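Local atomic coordinates of CytC3 (Streptomyces, PDB entry 3GJA), a protein that is a nonheme iron halogenase of the beta-barrel (cupin) type that probably chlorinates an aminoacyl group tethered to a carrier protein. Residues A[154-164]-A[242-253]. Residues are numbered along the deposited sequence; the frame is centred on the assembly and turned at random.
Sequences THSTEQNGCLQ and SLPHTGSKTDYR
His-245 and Asn-160 meet at the tight middle of this contact, where CA of Asn-160 sits over one face of the imidazole in a CH-pi contact, 4.2 Å from the ring centroid. Both ring nitrogens serve the backbone of their own loop: NE2 donates to Asp-251 O at 2.7 Å, nearly in line with the carbonyl, and ND1 accepts from Gly-247 N. With CG swung opposite the backbone N (chi1 -176°), the ring lies inside the bend of 242-253 and holds it closed. An alanine in place of His-245 would probably leave Asp-251 O and Gly-247 N without their mates and open a gap beneath Asn-160. Next door, Gly-161 CA comes within 3.1 Å of Leu-243 O, the two backbones packing directly on each other. The folded side chain of Arg-253 brings NH2 to Gly-161 O at 3.0 Å from above the carbonyl plane; its NE is buried with no partner in the model.

The outer side is looser and watered. One water donates hydrogen bonds to Glu-158 O and Pro-244 O and accepts one from Thr-246 OG1; another joins Gln-159 OE1, Asp-251 OD2 and Ser-248 N. Between them, Thr-246 N donates to Gln-159 O at 2.9 Å. On this side His-155 NE2, 2.8 Å away, meets Asp-251 OD1 on its syn side, near the imidazole plane but 31° out of the carboxylate plane.

At the far end, Leu-243 N donates a hydrogen bond to Cys-162 O at 3.2 Å, beside the antiparallel, non-hydrogen-bonded pair of Leu-163 and Ser-242. These loops leave strands 147-152 and 240-242 and lead into 163-165 and 253-262; Lys-108 NZ of strand 98-108 hydrogen-bonds both Gly-161 O and Leu-243 O, and Arg-253 NH1 reaches Phe-106 O, tying the contact to the antiparallel barrel of this phytanoyl-CoA dioxygenase-like (cupin) enzyme.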
loop_
_atom_site.group_PDB
_atom_site.type_symbol
_atom_site.label_atom_id
_atom_site.label_comp_id
_atom_site.label_asym_id
_atom_site.label_seq_id
_atom_site.Cartn_x
_atom_site.Cartn_y
_atom_site.Cartn_z
ATOM N N THR A 154 -9.248 11.095 3.136
ATOM C CA THR A 154 -9.553 12.491 3.384
ATOM C C THR A 154 -9.093 13.135 2.074
ATOM O O THR A 154 -8.443 12.469 1.273
ATOM C CB THR A 154 -8.698 12.973 4.576
ATOM O OG1 THR A 154 -9.542 13.241 5.699
ATOM C CG2 THR A 154 -7.891 14.174 4.217
ATOM N N HIS A 155 -9.423 14.390 1.813
ATOM C CA HIS A 155 -8.940 14.963 0.564
ATOM C C HIS A 155 -7.430 15.189 0.699
ATOM O O HIS A 155 -6.932 15.481 1.784
ATOM C CB HIS A 155 -9.647 16.294 0.238
ATOM C CG HIS A 155 -9.368 17.394 1.217
ATOM N ND1 HIS A 155 -9.458 18.729 0.880
ATOM C CD2 HIS A 155 -9.036 17.363 2.531
ATOM C CE1 HIS A 155 -9.194 19.471 1.941
ATOM N NE2 HIS A 155 -8.936 18.666 2.956
ATOM N N SER A 156 -6.701 15.017 -0.393
ATOM C CA SER A 156 -5.264 15.245 -0.373
ATOM C C SER A 156 -5.038 16.405 -1.325
ATOM O O SER A 156 -5.170 16.262 -2.543
ATOM C CB SER A 156 -4.496 14.015 -0.856
ATOM O OG SER A 156 -3.102 14.252 -0.789
ATOM N N THR A 157 -4.714 17.557 -0.755
ATOM C CA THR A 157 -4.506 18.775 -1.524
ATOM C C THR A 157 -3.088 19.298 -1.392
ATOM O O THR A 157 -2.273 18.754 -0.636
ATOM C CB THR A 157 -5.431 19.881 -1.027
ATOM O OG1 THR A 157 -5.074 20.211 0.324
ATOM C CG2 THR A 157 -6.891 19.421 -1.065
ATOM N N GLU A 158 -2.800 20.367 -2.127
ATOM C CA GLU A 158 -1.486 20.978 -2.053
ATOM C C GLU A 158 -1.355 21.623 -0.686
ATOM O O GLU A 158 -0.300 21.554 -0.057
ATOM C CB GLU A 158 -1.308 22.026 -3.148
ATOM C CG GLU A 158 -1.164 21.425 -4.531
ATOM C CD GLU A 158 -0.790 22.459 -5.569
ATOM O OE1 GLU A 158 0.308 23.047 -5.449
ATOM O OE2 GLU A 158 -1.595 22.686 -6.500
ATOM N N GLN A 159 -2.437 22.232 -0.218
ATOM C CA GLN A 159 -2.429 22.878 1.089
ATOM C C GLN A 159 -2.225 21.849 2.199
ATOM O O GLN A 159 -1.620 22.156 3.220
ATOM C CB GLN A 159 -3.738 23.638 1.319
ATOM C CG GLN A 159 -3.741 24.417 2.621
ATOM C CD GLN A 159 -4.872 25.425 2.710
ATOM O OE1 GLN A 159 -6.032 25.066 2.921
ATOM N NE2 GLN A 159 -4.536 26.699 2.539
ATOM N N ASN A 160 -2.736 20.639 1.965
ATOM C CA ASN A 160 -2.657 19.482 2.882
ATOM C C ASN A 160 -1.319 18.755 2.909
ATOM O O ASN A 160 -1.113 17.875 3.746
ATOM C CB ASN A 160 -3.701 18.418 2.492
ATOM C CG ASN A 160 -4.840 18.380 3.436
ATOM O OD1 ASN A 160 -4.776 18.994 4.502
ATOM N ND2 ASN A 160 -5.893 17.665 3.079
ATOM N N GLY A 161 -0.451 19.072 1.956
ATOM C CA GLY A 161 0.835 18.407 1.871
ATOM C C GLY A 161 0.766 17.151 1.012
ATOM O O GLY A 161 1.350 16.117 1.361
ATOM N N CYS A 162 0.063 17.237 -0.117
ATOM C CA CYS A 162 -0.088 16.099 -1.025
ATOM C C CYS A 162 1.226 15.616 -1.622
ATOM O O CYS A 162 2.221 16.341 -1.659
ATOM C CB CYS A 162 -1.035 16.444 -2.174
ATOM S SG CYS A 162 -0.351 17.660 -3.342
ATOM N N LEU A 163 1.209 14.382 -2.109
ATOM C CA LEU A 163 2.377 13.772 -2.719
ATOM C C LEU A 163 2.721 14.479 -4.028
ATOM O O LEU A 163 1.888 15.170 -4.621
ATOM C CB LEU A 163 2.108 12.285 -2.994
ATOM C CG LEU A 163 1.656 11.425 -1.802
ATOM C CD1 LEU A 163 1.163 10.068 -2.293
ATOM C CD2 LEU A 163 2.807 11.262 -0.813
ATOM N N GLN A 164 3.961 14.296 -4.469
ATOM C CA GLN A 164 4.446 14.882 -5.712
ATOM C C GLN A 164 5.172 13.800 -6.506
ATOM O O GLN A 164 6.033 13.099 -5.971
ATOM C CB GLN A 164 5.408 16.024 -5.412
ATOM C CG GLN A 164 4.771 17.211 -4.741
ATOM C CD GLN A 164 5.804 18.179 -4.216
ATOM O OE1 GLN A 164 6.394 17.956 -3.160
ATOM N NE2 GLN A 164 6.043 19.254 -4.959
ATOM N N SER A 242 6.960 15.412 -1.475
ATOM C CA SER A 242 5.695 15.776 -0.855
ATOM C C SER A 242 5.782 17.211 -0.358
ATOM O O SER A 242 6.838 17.673 0.067
ATOM C CB SER A 242 5.366 14.836 0.310
ATOM O OG SER A 242 6.330 14.942 1.346
ATOM N N LEU A 243 4.660 17.913 -0.426
ATOM C CA LEU A 243 4.589 19.302 -0.003
ATOM C C LEU A 243 4.386 19.398 1.503
ATOM O O LEU A 243 3.963 18.436 2.145
ATOM C CB LEU A 243 3.416 19.992 -0.709
ATOM C CG LEU A 243 3.532 20.293 -2.209
ATOM C CD1 LEU A 243 2.168 20.694 -2.742
ATOM C CD2 LEU A 243 4.541 21.423 -2.455
ATOM N N PRO A 244 4.718 20.557 2.092
ATOM C CA PRO A 244 4.529 20.723 3.534
ATOM C C PRO A 244 3.041 20.969 3.739
ATOM O O PRO A 244 2.329 21.282 2.788
ATOM C CB PRO A 244 5.358 21.961 3.851
ATOM C CG PRO A 244 5.220 22.774 2.602
ATOM C CD PRO A 244 5.416 21.723 1.520
ATOM N N HIS A 245 2.566 20.815 4.967
ATOM C CA HIS A 245 1.159 21.040 5.252
ATOM C C HIS A 245 1.020 22.471 5.746
ATOM O O HIS A 245 1.422 22.786 6.863
ATOM C CB HIS A 245 0.676 20.067 6.327
ATOM C CG HIS A 245 -0.788 20.169 6.624
ATOM N ND1 HIS A 245 -1.431 21.379 6.790
ATOM C CD2 HIS A 245 -1.722 19.213 6.837
ATOM C CE1 HIS A 245 -2.699 21.161 7.093
ATOM N NE2 HIS A 245 -2.901 19.856 7.130
ATOM N N THR A 246 0.439 23.326 4.912
ATOM C CA THR A 246 0.267 24.736 5.249
ATOM C C THR A 246 -1.190 25.151 5.421
ATOM O O THR A 246 -1.516 26.326 5.241
ATOM C CB THR A 246 0.884 25.633 4.152
ATOM O OG1 THR A 246 0.254 25.342 2.900
ATOM C CG2 THR A 246 2.383 25.366 4.011
ATOM N N GLY A 247 -2.058 24.199 5.767
ATOM C CA GLY A 247 -3.476 24.494 5.942
ATOM C C GLY A 247 -3.902 24.709 7.381
ATOM O O GLY A 247 -3.089 25.073 8.220
ATOM N N SER A 248 -5.176 24.494 7.681
ATOM C CA SER A 248 -5.646 24.684 9.050
ATOM C C SER A 248 -5.338 23.457 9.901
ATOM O O SER A 248 -5.131 22.364 9.371
ATOM C CB SER A 248 -7.150 24.961 9.072
ATOM O OG SER A 248 -7.873 23.793 8.744
ATOM N N LYS A 249 -5.310 23.644 11.217
ATOM C CA LYS A 249 -5.019 22.555 12.139
ATOM C C LYS A 249 -6.097 21.471 12.180
ATOM O O LYS A 249 -5.829 20.349 12.608
ATOM C CB LYS A 249 -4.785 23.107 13.549
ATOM C CG LYS A 249 -3.532 23.955 13.663
ATOM C CD LYS A 249 -3.412 24.581 15.040
ATOM C CE LYS A 249 -2.180 25.472 15.136
ATOM N NZ LYS A 249 -0.933 24.666 15.067
ATOM N N THR A 250 -7.310 21.798 11.747
ATOM C CA THR A 250 -8.386 20.812 11.744
ATOM C C THR A 250 -8.435 20.079 10.409
ATOM O O THR A 250 -9.182 19.114 10.246
ATOM C CB THR A 250 -9.747 21.470 11.975
ATOM O OG1 THR A 250 -9.949 22.490 10.991
ATOM C CG2 THR A 250 -9.818 22.085 13.375
ATOM N N ASP A 251 -7.635 20.536 9.454
ATOM C CA ASP A 251 -7.617 19.921 8.132
ATOM C C ASP A 251 -6.513 18.879 8.013
ATOM O O ASP A 251 -5.443 19.153 7.490
ATOM C CB ASP A 251 -7.453 21.008 7.055
ATOM C CG ASP A 251 -7.251 20.433 5.656
ATOM O OD1 ASP A 251 -7.732 19.311 5.393
ATOM O OD2 ASP A 251 -6.621 21.114 4.812
ATOM N N TYR A 252 -6.770 17.678 8.508
ATOM C CA TYR A 252 -5.765 16.629 8.424
ATOM C C TYR A 252 -5.974 15.820 7.158
ATOM O O TYR A 252 -7.094 15.674 6.672
ATOM C CB TYR A 252 -5.848 15.689 9.624
ATOM C CG TYR A 252 -7.055 14.787 9.597
ATOM C CD1 TYR A 252 -8.280 15.213 10.107
ATOM C CD2 TYR A 252 -6.981 13.513 9.030
ATOM C CE1 TYR A 252 -9.407 14.394 10.056
ATOM C CE2 TYR A 252 -8.101 12.684 8.970
ATOM C CZ TYR A 252 -9.310 13.129 9.484
ATOM O OH TYR A 252 -10.413 12.316 9.429
ATOM N N ARG A 253 -4.883 15.304 6.617
ATOM C CA ARG A 253 -4.958 14.495 5.425
ATOM C C ARG A 253 -4.679 13.056 5.832
ATOM O O ARG A 253 -3.728 12.785 6.570
ATOM C CB ARG A 253 -3.936 14.974 4.399
ATOM C CG ARG A 253 -3.763 14.034 3.237
ATOM C CD ARG A 253 -2.630 13.064 3.511
ATOM N NE ARG A 253 -1.389 13.493 2.876
ATOM C CZ ARG A 253 -0.219 12.882 3.039
ATOM N NH1 ARG A 253 -0.121 11.817 3.829
ATOM N NH2 ARG A 253 0.848 13.312 2.381
HETATM O O HOH W 1 1.307 23.269 1.305
HETATM O O HOH W 2 -6.500 23.576 5.357
#